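Local coordinates for xylulose kinase (PDB 2ITM), which catalyses the ATP-dependent phosphorylation of D-xylulose to D-xylulose 5-phosphate and, less efficiently, that of 1-deoxy-D-xylulose, at residues Pro130-Val135 with Arg144-Val149; Phe350-Gln355 with Asn359-Ala364; Val14-Glu19 with Asp61-Gln66; Glu29-Ser34 with Ser41-Glu46. All blocks are in the same frame, centred on the assembly; numbering follows the deposited sequence.

In the fold
Contacts 1, 3 and 4 belong to the N-terminal FGGY domain and contact 2 to the C-terminal one. Contacts 4 and 1 both lie near the substrate site. In contact 4 the side chain of Gln43 is about 10 Å from bound D-xylulose and about 11 Å from that of Asp233, the probable proton acceptor. In contact 1 the side chain of Val149 is about 10 Å from that of substrate-binding His78. Contacts 3 and 4 both use helix 45-62, and their strands, 11-17 in contact 3 and 23-30 in contact 4, are neighbours in one sheet. The nearest atoms of contacts 1 and 4 are about 7 Å apart. Contact 2 is remote, its centre about 52 Å from that of contact 1, at the dimer interface.

Contact 1. Residues Pro130-Val135 with Arg144-Val149; sequences PKLLWV and RQIDKV
Leu132 and Val149 mark the closest backbone approach, with their CA atoms 9.1 Å apart. Segment 130-135 is a piece of helix, held by regular bonds such as Trp134 N to Pro130 O at 3.0 Å. Segment 144-149 runs as loop into the short strand that includes Lys148 and Val149. At this spacing the two backbones meet through side chains alone, and all three that touch are buried.

Leu132 carries the contact with both its methyls. CD2 comes within 3.6 Å of Ile146 CD1 and 3.7 Å of Val149 CG2. CD1 rests beside the other methyl of the valine, 4.0 Å from Val149 CG1. The side chains of Leu132 and Val149 slide past each other in opposite directions, and both methyls of each find a partner. Ile146 approaches differently. Its chain is extended at chi2 (173°), so that CD1 leads and meets the leucine obliquely.

Strand 148-150 pairs with strand 81-83 in a small antiparallel sheet of the N-terminal FGGY domain. Asp147 and Lys148 both face Leu83 in a classic beta bulge. Helix 128-138 packs against this unit, and Leu82 joins the apolar cluster by touching Leu132, Ile146 and Val149. An alanine at Leu132 would lack both methyls and would probably open a gap between the helix and the bulged strand, with Ile146 CD1 losing its partner on the helix.

One residue earlier, Lys131 turns elsewhere: its NZ bonds to the backbone oxygens of His78, Gly126 and Ile94. His78 itself binds substrate.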
loop_
_atom_site.group_PDB
_atom_site.type_symbol
_atom_site.label_atom_id
_atom_site.label_comp_id
_atom_site.label_asym_id
_atom_site.label_seq_id
_atom_site.Cartn_x
_atom_site.Cartn_y
_atom_site.Cartn_z
ATOM N N PRO A 130 7.007 -24.691 26.791
ATOM C CA PRO A 130 6.492 -23.467 27.362
ATOM C C PRO A 130 4.997 -23.516 27.648
ATOM O O PRO A 130 4.539 -22.865 28.573
ATOM C CB PRO A 130 6.796 -22.403 26.319
ATOM C CG PRO A 130 6.996 -23.128 25.092
ATOM C CD PRO A 130 7.519 -24.461 25.432
ATOM N N LYS A 131 4.252 -24.262 26.870
ATOM C CA LYS A 131 2.836 -24.458 27.075
ATOM C C LYS A 131 2.574 -25.011 28.461
ATOM O O LYS A 131 1.631 -24.629 29.127
ATOM C CB LYS A 131 2.233 -25.378 26.041
ATOM C CG LYS A 131 2.012 -24.739 24.691
ATOM C CD LYS A 131 1.561 -25.748 23.659
ATOM C CE LYS A 131 1.829 -25.252 22.266
ATOM N NZ LYS A 131 1.581 -26.289 21.245
ATOM N N LEU A 132 3.434 -25.914 28.893
ATOM C CA LEU A 132 3.276 -26.535 30.189
ATOM C C LEU A 132 3.643 -25.673 31.380
ATOM O O LEU A 132 3.008 -25.760 32.418
ATOM C CB LEU A 132 3.948 -27.892 30.240
ATOM C CG LEU A 132 2.862 -28.890 29.819
ATOM C CD1 LEU A 132 3.126 -29.445 28.470
ATOM C CD2 LEU A 132 2.536 -29.927 30.845
ATOM N N LEU A 133 4.666 -24.845 31.217
ATOM C CA LEU A 133 4.933 -23.776 32.163
ATOM C C LEU A 133 3.747 -22.841 32.329
ATOM O O LEU A 133 3.407 -22.472 33.434
ATOM C CB LEU A 133 6.176 -22.996 31.761
ATOM C CG LEU A 133 7.414 -23.156 32.641
ATOM C CD1 LEU A 133 8.115 -24.446 32.329
ATOM C CD2 LEU A 133 8.351 -21.995 32.466
ATOM N N TRP A 134 3.116 -22.464 31.226
ATOM C CA TRP A 134 1.929 -21.624 31.279
ATOM C C TRP A 134 0.805 -22.257 32.087
ATOM O O TRP A 134 0.228 -21.621 32.954
ATOM C CB TRP A 134 1.432 -21.274 29.878
ATOM C CG TRP A 134 0.300 -20.301 29.844
ATOM C CD1 TRP A 134 0.390 -18.973 29.639
ATOM C CD2 TRP A 134 -1.089 -20.582 30.020
ATOM N NE1 TRP A 134 -0.854 -18.392 29.671
ATOM C CE2 TRP A 134 -1.781 -19.368 29.903
ATOM C CE3 TRP A 134 -1.823 -21.738 30.261
ATOM C CZ2 TRP A 134 -3.159 -19.282 30.017
ATOM C CZ3 TRP A 134 -3.183 -21.649 30.368
ATOM C CH2 TRP A 134 -3.839 -20.432 30.252
ATOM N N VAL A 135 0.513 -23.518 31.821
ATOM C CA VAL A 135 -0.474 -24.233 32.607
ATOM C C VAL A 135 -0.103 -24.289 34.088
ATOM O O VAL A 135 -0.922 -24.006 34.946
ATOM C CB VAL A 135 -0.739 -25.644 32.057
ATOM C CG1 VAL A 135 -1.542 -26.473 33.055
ATOM C CG2 VAL A 135 -1.452 -25.569 30.720
ATOM N N ARG A 144 -1.256 -29.972 38.667
ATOM C CA ARG A 144 -1.207 -30.926 39.763
ATOM C C ARG A 144 -1.643 -32.331 39.352
ATOM O O ARG A 144 -1.209 -33.305 39.932
ATOM C CB ARG A 144 -2.107 -30.434 40.894
ATOM C CG ARG A 144 -1.551 -30.593 42.292
ATOM C CD ARG A 144 -2.490 -30.116 43.397
ATOM N NE ARG A 144 -1.843 -30.135 44.708
ATOM C CZ ARG A 144 -2.326 -29.549 45.801
ATOM N NH1 ARG A 144 -3.475 -28.890 45.762
ATOM N NH2 ARG A 144 -1.655 -29.622 46.943
ATOM N N GLN A 145 -2.504 -32.421 38.349
ATOM C CA GLN A 145 -3.117 -33.688 37.958
ATOM C C GLN A 145 -2.445 -34.379 36.750
ATOM O O GLN A 145 -2.868 -35.434 36.321
ATOM C CB GLN A 145 -4.597 -33.485 37.647
ATOM C CG GLN A 145 -5.448 -32.996 38.777
ATOM C CD GLN A 145 -6.850 -32.665 38.303
ATOM O OE1 GLN A 145 -7.217 -31.503 38.196
ATOM N NE2 GLN A 145 -7.622 -33.687 38.000
ATOM N N ILE A 146 -1.405 -33.772 36.203
ATOM C CA ILE A 146 -0.793 -34.274 34.985
ATOM C C ILE A 146 -0.043 -35.578 35.214
ATOM O O ILE A 146 0.853 -35.646 36.040
ATOM C CB ILE A 146 0.182 -33.242 34.405
ATOM C CG1 ILE A 146 -0.539 -31.982 33.963
ATOM C CG2 ILE A 146 0.957 -33.828 33.247
ATOM C CD1 ILE A 146 0.385 -30.910 33.542
ATOM N N ASP A 147 -0.418 -36.607 34.465
ATOM C CA ASP A 147 0.290 -37.871 34.482
ATOM C C ASP A 147 1.047 -38.071 33.203
ATOM O O ASP A 147 2.079 -38.706 33.175
ATOM C CB ASP A 147 -0.684 -39.025 34.751
ATOM C CG ASP A 147 0.031 -40.333 35.055
ATOM O OD1 ASP A 147 0.004 -41.256 34.223
ATOM O OD2 ASP A 147 0.661 -40.530 36.088
ATOM N N LYS A 148 0.513 -37.508 32.135
ATOM C CA LYS A 148 1.027 -37.734 30.801
ATOM C C LYS A 148 0.795 -36.520 29.908
ATOM O O LYS A 148 -0.261 -35.899 29.946
ATOM C CB LYS A 148 0.371 -38.967 30.182
ATOM C CG LYS A 148 1.331 -39.940 29.587
ATOM C CD LYS A 148 2.277 -40.455 30.626
ATOM C CE LYS A 148 2.297 -41.950 30.611
ATOM N NZ LYS A 148 3.394 -42.468 31.426
ATOM N N VAL A 149 1.805 -36.209 29.114
ATOM C CA VAL A 149 1.715 -35.231 28.048
ATOM C C VAL A 149 1.951 -35.898 26.685
ATOM O O VAL A 149 3.004 -36.448 26.430
ATOM C CB VAL A 149 2.729 -34.095 28.260
ATOM C CG1 VAL A 149 2.738 -33.145 27.099
ATOM C CG2 VAL A 149 2.445 -33.367 29.542
#

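Contact 2. Residues Phe350-Gln355 with Asn359-Ala364; sequences FGLTHQ and NELARA
Leu352 on the strand lies 8.9 Å from Leu361 on the helix, and Gln355 in the loop after the strand 8.5 Å from Glu360, CA to CA. The unit is a beta-strand that turns through a short loop into a long helix, 345-353 into 358-381, in the C-terminal FGGY domain. The strand also forms a dimer contact. Phe350, Leu352 and Thr353 pair with a strand of the second subunit in an antiparallel ladder, and the sheet thus continues across the interface.

Two leucines bridge strand and helix. Leu352 CD2 meets Leu361 CD1 at 3.8 Å, one methyl against one methyl. The side chains cross at about a right angle, so the touch is confined to these branch ends. Neither CB points straight across; the branches make up the distance. With CG anti to the carbonyl carbon (chi1 -45°), Leu352 extends CD2 toward the helix. Both leucines also serve the dimer: Leu352 packs on Phe349 and Leu361 on Leu304 of the second subunit. Val327 of the same chain adds to the cover of Leu352.

Nearer the loop the contact is looser and more polar. Glu360 sits in the first turn of the helix, and its chain bends at chi2 (63°). The carboxylate is gripped outside the two segments. OE2 accepts from the backbone N of Gly357, just ahead of the helix, and OE1 from the backbone N of Asp321. These two bonds fix the carboxylate at the helix start. They leave it beside the backbone of the loop, with Glu360 OE2 4.2 Å from Gln355 O.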
loop_
_atom_site.group_PDB
_atom_site.type_symbol
_atom_site.label_atom_id
_atom_site.label_comp_id
_atom_site.label_asym_id
_atom_site.label_seq_id
_atom_site.Cartn_x
_atom_site.Cartn_y
_atom_site.Cartn_z
ATOM N N PHE A 350 6.486 -1.314 -3.460
ATOM C CA PHE A 350 7.361 -0.167 -3.327
ATOM C C PHE A 350 7.845 0.371 -4.671
ATOM O O PHE A 350 8.345 -0.357 -5.486
ATOM C CB PHE A 350 8.563 -0.525 -2.458
ATOM C CG PHE A 350 9.480 0.616 -2.209
ATOM C CD1 PHE A 350 9.216 1.524 -1.208
ATOM C CD2 PHE A 350 10.593 0.795 -2.984
ATOM C CE1 PHE A 350 10.043 2.569 -0.988
ATOM C CE2 PHE A 350 11.422 1.844 -2.768
ATOM C CZ PHE A 350 11.146 2.735 -1.768
ATOM N N GLY A 351 7.709 1.671 -4.862
ATOM C CA GLY A 351 8.343 2.351 -5.987
ATOM C C GLY A 351 7.499 2.405 -7.232
ATOM O O GLY A 351 8.020 2.311 -8.326
ATOM N N LEU A 352 6.199 2.537 -7.090
ATOM C CA LEU A 352 5.290 2.601 -8.204
ATOM C C LEU A 352 5.274 3.972 -8.870
ATOM O O LEU A 352 5.253 4.976 -8.210
ATOM C CB LEU A 352 3.874 2.232 -7.771
ATOM C CG LEU A 352 3.646 1.014 -6.866
ATOM C CD1 LEU A 352 2.495 1.243 -5.956
ATOM C CD2 LEU A 352 3.435 -0.243 -7.671
ATOM N N THR A 353 5.279 3.972 -10.201
ATOM C CA THR A 353 5.252 5.189 -11.006
ATOM C C THR A 353 4.233 5.101 -12.127
ATOM O O THR A 353 3.634 4.067 -12.345
ATOM C CB THR A 353 6.617 5.454 -11.627
ATOM O OG1 THR A 353 6.885 4.468 -12.622
ATOM C CG2 THR A 353 7.711 5.244 -10.628
ATOM N N HIS A 354 4.067 6.206 -12.844
ATOM C CA HIS A 354 3.219 6.276 -14.024
ATOM C C HIS A 354 3.434 5.129 -15.006
ATOM O O HIS A 354 2.558 4.836 -15.820
ATOM C CB HIS A 354 3.415 7.615 -14.733
ATOM C CG HIS A 354 4.745 7.752 -15.412
ATOM N ND1 HIS A 354 5.913 7.982 -14.721
ATOM C CD2 HIS A 354 5.091 7.684 -16.718
ATOM C CE1 HIS A 354 6.919 8.056 -15.569
ATOM N NE2 HIS A 354 6.447 7.881 -16.788
ATOM N N GLN A 355 4.589 4.496 -14.919
ATOM C CA GLN A 355 5.041 3.556 -15.924
ATOM C C GLN A 355 4.392 2.193 -15.719
ATOM O O GLN A 355 4.507 1.312 -16.558
ATOM C CB GLN A 355 6.548 3.401 -15.824
ATOM C CG GLN A 355 7.332 4.572 -16.328
ATOM C CD GLN A 355 8.679 4.161 -16.869
ATOM O OE1 GLN A 355 9.681 4.233 -16.167
ATOM N NE2 GLN A 355 8.704 3.722 -18.117
ATOM N N ASN A 359 0.803 -5.756 -15.690
ATOM C CA ASN A 359 1.895 -6.577 -16.191
ATOM C C ASN A 359 3.168 -6.408 -15.333
ATOM O O ASN A 359 3.803 -7.371 -14.941
ATOM C CB ASN A 359 2.218 -6.194 -17.632
ATOM C CG ASN A 359 1.062 -6.428 -18.582
ATOM O OD1 ASN A 359 0.210 -7.264 -18.350
ATOM N ND2 ASN A 359 1.049 -5.685 -19.670
ATOM N N GLU A 360 3.506 -5.159 -15.069
ATOM C CA GLU A 360 4.626 -4.806 -14.222
ATOM C C GLU A 360 4.411 -5.338 -12.816
ATOM O O GLU A 360 5.282 -5.975 -12.242
ATOM C CB GLU A 360 4.790 -3.292 -14.191
ATOM C CG GLU A 360 5.280 -2.672 -15.490
ATOM C CD GLU A 360 4.330 -2.860 -16.657
ATOM O OE1 GLU A 360 4.794 -3.257 -17.726
ATOM O OE2 GLU A 360 3.138 -2.607 -16.515
ATOM N N LEU A 361 3.226 -5.080 -12.284
ATOM C CA LEU A 361 2.864 -5.529 -10.957
ATOM C C LEU A 361 3.043 -7.027 -10.832
ATOM O O LEU A 361 3.566 -7.521 -9.853
ATOM C CB LEU A 361 1.431 -5.135 -10.645
ATOM C CG LEU A 361 1.336 -3.899 -9.767
ATOM C CD1 LEU A 361 2.420 -2.936 -10.103
ATOM C CD2 LEU A 361 -0.030 -3.240 -9.823
ATOM N N ALA A 362 2.606 -7.744 -11.852
ATOM C CA ALA A 362 2.633 -9.188 -11.833
ATOM C C ALA A 362 4.058 -9.699 -11.876
ATOM O O ALA A 362 4.405 -10.627 -11.177
ATOM C CB ALA A 362 1.839 -9.742 -12.986
ATOM N N ARG A 363 4.873 -9.085 -12.709
ATOM C CA ARG A 363 6.300 -9.308 -12.656
ATOM C C ARG A 363 6.931 -9.068 -11.291
ATOM O O ARG A 363 7.757 -9.845 -10.854
ATOM C CB ARG A 363 7.005 -8.472 -13.696
ATOM C CG ARG A 363 7.587 -9.288 -14.785
ATOM C CD ARG A 363 9.033 -9.589 -14.644
ATOM N NE ARG A 363 9.611 -9.648 -15.975
ATOM C CZ ARG A 363 10.806 -10.118 -16.265
ATOM N NH1 ARG A 363 11.589 -10.590 -15.314
ATOM N NH2 ARG A 363 11.217 -10.106 -17.507
ATOM N N ALA A 364 6.541 -7.983 -10.643
ATOM C CA ALA A 364 7.075 -7.636 -9.337
ATOM C C ALA A 364 6.822 -8.718 -8.288
ATOM O O ALA A 364 7.716 -9.105 -7.562
ATOM C CB ALA A 364 6.540 -6.324 -8.885
#

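Contact 3. Residues Val14-Glu19 with Asp61-Gln66; sequences VILLNE and DQHSLQ
Ser64 OG accepts a hydrogen bond from Gln66 N at 3.2 Å, nearly straight at 165°, and so closes an ST turn. The turn follows the end of helix 45-62, where His63 is the first residue to leave helical angles. It carries the chain past strand 11-17 of the large mixed sheet in the N-terminal FGGY domain. This sheet belongs to the actin-like ATPase fold of the family.

Leu16 is the strand residue that meets the turn. Its CG is anti to the backbone N (chi1 -150°), and this sends CD1 toward the residues after the helix. CD1 comes obliquely to the His63 ring in an off-centre CH-pi contact, 4.2 Å from the ring centroid. The two side chains cross at about a right angle. Leu16 is buried, while His63 is exposed. Val24 and Val68 also touch Leu16.

The neighbours Ile15 and Leu17 pack instead on helix 424-436, while Val14 joins helix 45-62 through Ala55, Met56 and Leu59. Leu65 also touches Leu59, and Leu65 CD2 lies 4.0 Å from Leu16 CG.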
loop_
_atom_site.group_PDB
_atom_site.type_symbol
_atom_site.label_atom_id
_atom_site.label_comp_id
_atom_site.label_asym_id
_atom_site.label_seq_id
_atom_site.Cartn_x
_atom_site.Cartn_y
_atom_site.Cartn_z
ATOM N N VAL A 14 -7.055 -40.105 5.787
ATOM C CA VAL A 14 -6.598 -41.479 5.758
ATOM C C VAL A 14 -6.454 -41.997 4.342
ATOM O O VAL A 14 -7.267 -41.700 3.478
ATOM C CB VAL A 14 -7.508 -42.418 6.575
ATOM C CG1 VAL A 14 -7.784 -41.847 7.949
ATOM C CG2 VAL A 14 -8.802 -42.696 5.848
ATOM N N ILE A 15 -5.401 -42.768 4.113
ATOM C CA ILE A 15 -5.159 -43.379 2.818
ATOM C C ILE A 15 -4.915 -44.876 2.880
ATOM O O ILE A 15 -4.475 -45.412 3.902
ATOM C CB ILE A 15 -3.997 -42.696 2.093
ATOM C CG1 ILE A 15 -2.660 -43.051 2.724
ATOM C CG2 ILE A 15 -4.220 -41.195 1.992
ATOM C CD1 ILE A 15 -1.492 -42.693 1.866
ATOM N N LEU A 16 -5.183 -45.536 1.767
ATOM C CA LEU A 16 -4.947 -46.955 1.613
ATOM C C LEU A 16 -3.929 -47.185 0.522
ATOM O O LEU A 16 -4.222 -46.889 -0.633
ATOM C CB LEU A 16 -6.250 -47.628 1.264
ATOM C CG LEU A 16 -6.533 -49.065 1.666
ATOM C CD1 LEU A 16 -7.132 -49.826 0.538
ATOM C CD2 LEU A 16 -5.379 -49.794 2.265
ATOM N N LEU A 17 -2.772 -47.728 0.878
ATOM C CA LEU A 17 -1.739 -48.040 -0.094
ATOM C C LEU A 17 -1.787 -49.507 -0.438
ATOM O O LEU A 17 -1.970 -50.344 0.427
ATOM C CB LEU A 17 -0.353 -47.733 0.467
ATOM C CG LEU A 17 0.293 -46.355 0.450
ATOM C CD1 LEU A 17 1.776 -46.507 0.568
ATOM C CD2 LEU A 17 -0.064 -45.583 -0.797
ATOM N N ASN A 18 -1.579 -49.814 -1.710
ATOM C CA ASN A 18 -1.401 -51.186 -2.148
ATOM C C ASN A 18 -0.005 -51.748 -1.913
ATOM O O ASN A 18 0.878 -51.061 -1.436
ATOM C CB ASN A 18 -1.815 -51.343 -3.612
ATOM C CG ASN A 18 -0.939 -50.551 -4.562
ATOM O OD1 ASN A 18 -1.364 -50.193 -5.641
ATOM N ND2 ASN A 18 0.280 -50.286 -4.162
ATOM N N GLU A 19 0.182 -53.013 -2.255
ATOM C CA GLU A 19 1.490 -53.630 -2.159
ATOM C C GLU A 19 2.548 -52.828 -2.894
ATOM O O GLU A 19 3.661 -52.684 -2.416
ATOM C CB GLU A 19 1.455 -55.070 -2.658
ATOM C CG GLU A 19 0.130 -55.770 -2.429
ATOM C CD GLU A 19 -1.008 -55.144 -3.203
ATOM O OE1 GLU A 19 -1.981 -54.703 -2.574
ATOM O OE2 GLU A 19 -0.930 -55.092 -4.447
ATOM N N ASP A 61 -15.854 -48.489 3.506
ATOM C CA ASP A 61 -16.946 -48.560 2.550
ATOM C C ASP A 61 -16.419 -48.612 1.124
ATOM O O ASP A 61 -16.844 -49.430 0.346
ATOM C CB ASP A 61 -17.862 -47.348 2.692
ATOM C CG ASP A 61 -18.573 -47.293 4.032
ATOM O OD1 ASP A 61 -18.825 -48.358 4.630
ATOM O OD2 ASP A 61 -18.920 -46.221 4.560
ATOM N N GLN A 62 -15.497 -47.708 0.816
ATOM C CA GLN A 62 -14.856 -47.650 -0.471
ATOM C C GLN A 62 -14.130 -48.941 -0.773
ATOM O O GLN A 62 -14.228 -49.479 -1.858
ATOM C CB GLN A 62 -13.845 -46.522 -0.534
ATOM C CG GLN A 62 -14.429 -45.157 -0.714
ATOM C CD GLN A 62 -13.368 -44.076 -0.739
ATOM O OE1 GLN A 62 -12.440 -44.128 -1.540
ATOM N NE2 GLN A 62 -13.504 -43.091 0.139
ATOM N N HIS A 63 -13.375 -49.421 0.199
ATOM C CA HIS A 63 -12.539 -50.578 0.007
ATOM C C HIS A 63 -12.250 -51.301 1.307
ATOM O O HIS A 63 -11.931 -50.692 2.301
ATOM C CB HIS A 63 -11.231 -50.203 -0.674
ATOM C CG HIS A 63 -10.443 -51.386 -1.126
ATOM N ND1 HIS A 63 -10.225 -51.673 -2.452
ATOM C CD2 HIS A 63 -9.849 -52.375 -0.425
ATOM C CE1 HIS A 63 -9.522 -52.783 -2.550
ATOM N NE2 HIS A 63 -9.281 -53.230 -1.335
ATOM N N SER A 64 -12.330 -52.621 1.258
ATOM C CA SER A 64 -12.011 -53.435 2.412
ATOM C C SER A 64 -10.598 -53.221 2.933
ATOM O O SER A 64 -9.653 -53.101 2.183
ATOM C CB SER A 64 -12.280 -54.911 2.139
ATOM O OG SER A 64 -11.700 -55.738 3.117
ATOM N N LEU A 65 -10.485 -53.187 4.240
ATOM C CA LEU A 65 -9.224 -52.963 4.907
ATOM C C LEU A 65 -8.727 -54.244 5.547
ATOM O O LEU A 65 -7.780 -54.233 6.318
ATOM C CB LEU A 65 -9.401 -51.885 5.965
ATOM C CG LEU A 65 -10.069 -50.612 5.478
ATOM C CD1 LEU A 65 -10.125 -49.567 6.584
ATOM C CD2 LEU A 65 -9.353 -50.092 4.263
ATOM N N GLN A 66 -9.389 -55.343 5.230
ATOM C CA GLN A 66 -9.086 -56.622 5.844
ATOM C C GLN A 66 -7.724 -57.171 5.438
ATOM O O GLN A 66 -7.220 -58.079 6.069
ATOM C CB GLN A 66 -10.182 -57.651 5.566
ATOM C CG GLN A 66 -11.480 -57.455 6.343
ATOM C CD GLN A 66 -11.341 -57.691 7.840
ATOM O OE1 GLN A 66 -12.336 -57.795 8.549
ATOM N NE2 GLN A 66 -10.114 -57.767 8.320
#

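Contact 4. Residues Glu29-Ser34 with Ser41-Glu46; sequences EKLTVS and SEQDPE
Ser34 and Glu42 form a single antiparallel bridge, a hydrogen-bonded pair. Ser34 N gives to Glu42 O at 2.9 Å, and Glu42 N gives back to Ser34 O at 2.9 Å. Both donors lie in the carbonyl plane.

The side chains of this pair are tied by a water. It stands 2.9 Å from Ser34 OG and donates to Glu42 OE1 at 2.6 Å. Charge holds the other oxygen: Glu42 OE2 makes salt bridges to Arg100 and Arg91. The carboxylate is thereby gripped from both of its oxygens, which probably favours its ionised form.

Van der Waals contact completes the join. The methyl Val33 CG1 is anti to the backbone N (chi1 -178°) and lies 3.5 Å from Ser41 OG. The extended Gln43 chain crosses Leu31 at about a right angle and Val33 obliquely, with its CG 3.3 Å from Thr32 O and its amide end beside Leu31 and Val33. An alanine here would lack this chain and would probably leave Thr32 O and Val33 CG2 without the atoms packed on them.

Within 41-46, Asp44 is the N-cap of helix 45-62. Its OD2 accepts from Glu46 N at 2.8 Å, met from above the carboxylate plane.

The contact joins the loop that follows strand 23-30 to strand 42-43, just before helix 45-62. Leu31 rests on Gln47, Trp48 and Ala51 of that helix, and strand 42-43 pairs with strand 93-94.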
loop_
_atom_site.group_PDB
_atom_site.type_symbol
_atom_site.label_atom_id
_atom_site.label_comp_id
_atom_site.label_asym_id
_atom_site.label_seq_id
_atom_site.Cartn_x
_atom_site.Cartn_y
_atom_site.Cartn_z
ATOM N N GLU A 29 -11.825 -35.994 6.657
ATOM C CA GLU A 29 -12.853 -35.513 7.563
ATOM C C GLU A 29 -12.427 -34.208 8.192
ATOM O O GLU A 29 -11.289 -34.051 8.588
ATOM C CB GLU A 29 -13.125 -36.532 8.655
ATOM C CG GLU A 29 -13.799 -37.807 8.182
ATOM C CD GLU A 29 -15.265 -37.602 7.928
ATOM O OE1 GLU A 29 -15.901 -36.894 8.725
ATOM O OE2 GLU A 29 -15.769 -38.139 6.931
ATOM N N LYS A 30 -13.356 -33.274 8.286
ATOM C CA LYS A 30 -13.035 -31.939 8.736
ATOM C C LYS A 30 -12.912 -31.854 10.237
ATOM O O LYS A 30 -13.451 -32.671 10.961
ATOM C CB LYS A 30 -14.027 -30.920 8.183
ATOM C CG LYS A 30 -13.756 -30.541 6.739
ATOM C CD LYS A 30 -14.621 -29.391 6.256
ATOM C CE LYS A 30 -14.859 -29.501 4.767
ATOM N NZ LYS A 30 -14.820 -28.197 4.073
ATOM N N LEU A 31 -12.166 -30.854 10.687
ATOM C CA LEU A 31 -11.989 -30.556 12.093
ATOM C C LEU A 31 -12.233 -29.065 12.329
ATOM O O LEU A 31 -11.806 -28.242 11.542
ATOM C CB LEU A 31 -10.557 -30.873 12.484
ATOM C CG LEU A 31 -10.191 -31.951 13.493
ATOM C CD1 LEU A 31 -11.250 -32.964 13.725
ATOM C CD2 LEU A 31 -8.896 -32.599 13.123
ATOM N N THR A 32 -12.880 -28.713 13.426
ATOM C CA THR A 32 -12.899 -27.319 13.857
ATOM C C THR A 32 -11.770 -26.959 14.805
ATOM O O THR A 32 -11.178 -27.816 15.430
ATOM C CB THR A 32 -14.248 -26.921 14.472
ATOM O OG1 THR A 32 -14.504 -27.721 15.622
ATOM C CG2 THR A 32 -15.388 -27.252 13.543
ATOM N N VAL A 33 -11.497 -25.668 14.902
ATOM C CA VAL A 33 -10.574 -25.140 15.890
ATOM C C VAL A 33 -11.305 -24.146 16.763
ATOM O O VAL A 33 -12.238 -23.485 16.324
ATOM C CB VAL A 33 -9.407 -24.418 15.228
ATOM C CG1 VAL A 33 -8.427 -23.911 16.260
ATOM C CG2 VAL A 33 -8.731 -25.312 14.229
ATOM N N SER A 34 -10.882 -24.055 18.010
ATOM C CA SER A 34 -11.574 -23.240 18.976
ATOM C C SER A 34 -10.630 -22.191 19.548
ATOM O O SER A 34 -9.535 -22.502 19.985
ATOM C CB SER A 34 -12.175 -24.109 20.070
ATOM O OG SER A 34 -12.225 -23.421 21.293
ATOM N N SER A 41 -5.482 -21.208 20.594
ATOM C CA SER A 41 -5.816 -22.135 19.538
ATOM C C SER A 41 -5.876 -23.531 20.124
ATOM O O SER A 41 -4.864 -24.076 20.532
ATOM C CB SER A 41 -4.783 -22.058 18.416
ATOM O OG SER A 41 -5.252 -22.677 17.242
ATOM N N GLU A 42 -7.086 -24.083 20.185
ATOM C CA GLU A 42 -7.298 -25.306 20.919
ATOM C C GLU A 42 -8.191 -26.272 20.135
ATOM O O GLU A 42 -8.999 -25.871 19.319
ATOM C CB GLU A 42 -7.958 -25.009 22.268
ATOM C CG GLU A 42 -7.045 -24.309 23.262
ATOM C CD GLU A 42 -7.746 -24.026 24.566
ATOM O OE1 GLU A 42 -8.995 -24.039 24.565
ATOM O OE2 GLU A 42 -7.058 -23.810 25.541
ATOM N N GLN A 43 -8.025 -27.553 20.417
ATOM C CA GLN A 43 -8.951 -28.569 19.961
ATOM C C GLN A 43 -9.235 -29.590 21.047
ATOM O O GLN A 43 -8.422 -29.827 21.925
ATOM C CB GLN A 43 -8.430 -29.255 18.700
ATOM C CG GLN A 43 -8.590 -28.439 17.445
ATOM C CD GLN A 43 -7.827 -28.997 16.267
ATOM O OE1 GLN A 43 -8.159 -28.722 15.132
ATOM N NE2 GLN A 43 -6.795 -29.762 16.539
ATOM N N ASP A 44 -10.410 -30.188 20.973
ATOM C CA ASP A 44 -10.795 -31.268 21.882
ATOM C C ASP A 44 -10.328 -32.613 21.330
ATOM O O ASP A 44 -10.732 -33.035 20.261
ATOM C CB ASP A 44 -12.307 -31.233 22.101
ATOM C CG ASP A 44 -12.858 -32.517 22.678
ATOM O OD1 ASP A 44 -14.082 -32.710 22.589
ATOM O OD2 ASP A 44 -12.174 -33.381 23.242
ATOM N N PRO A 45 -9.458 -33.275 22.075
ATOM C CA PRO A 45 -8.785 -34.460 21.558
ATOM C C PRO A 45 -9.802 -35.523 21.190
ATOM O O PRO A 45 -9.546 -36.357 20.340
ATOM C CB PRO A 45 -7.906 -34.903 22.731
ATOM C CG PRO A 45 -7.678 -33.705 23.512
ATOM C CD PRO A 45 -8.922 -32.873 23.381
ATOM N N GLU A 46 -10.972 -35.464 21.803
ATOM C CA GLU A 46 -12.053 -36.339 21.411
ATOM C C GLU A 46 -12.517 -36.126 19.971
ATOM O O GLU A 46 -12.861 -37.070 19.288
ATOM C CB GLU A 46 -13.219 -36.256 22.389
ATOM C CG GLU A 46 -14.348 -37.222 22.100
ATOM C CD GLU A 46 -13.966 -38.666 22.324
ATOM O OE1 GLU A 46 -13.184 -38.944 23.243
ATOM O OE2 GLU A 46 -14.458 -39.522 21.581
HETATM O O HOH W 1 -11.376 -24.809 23.701
#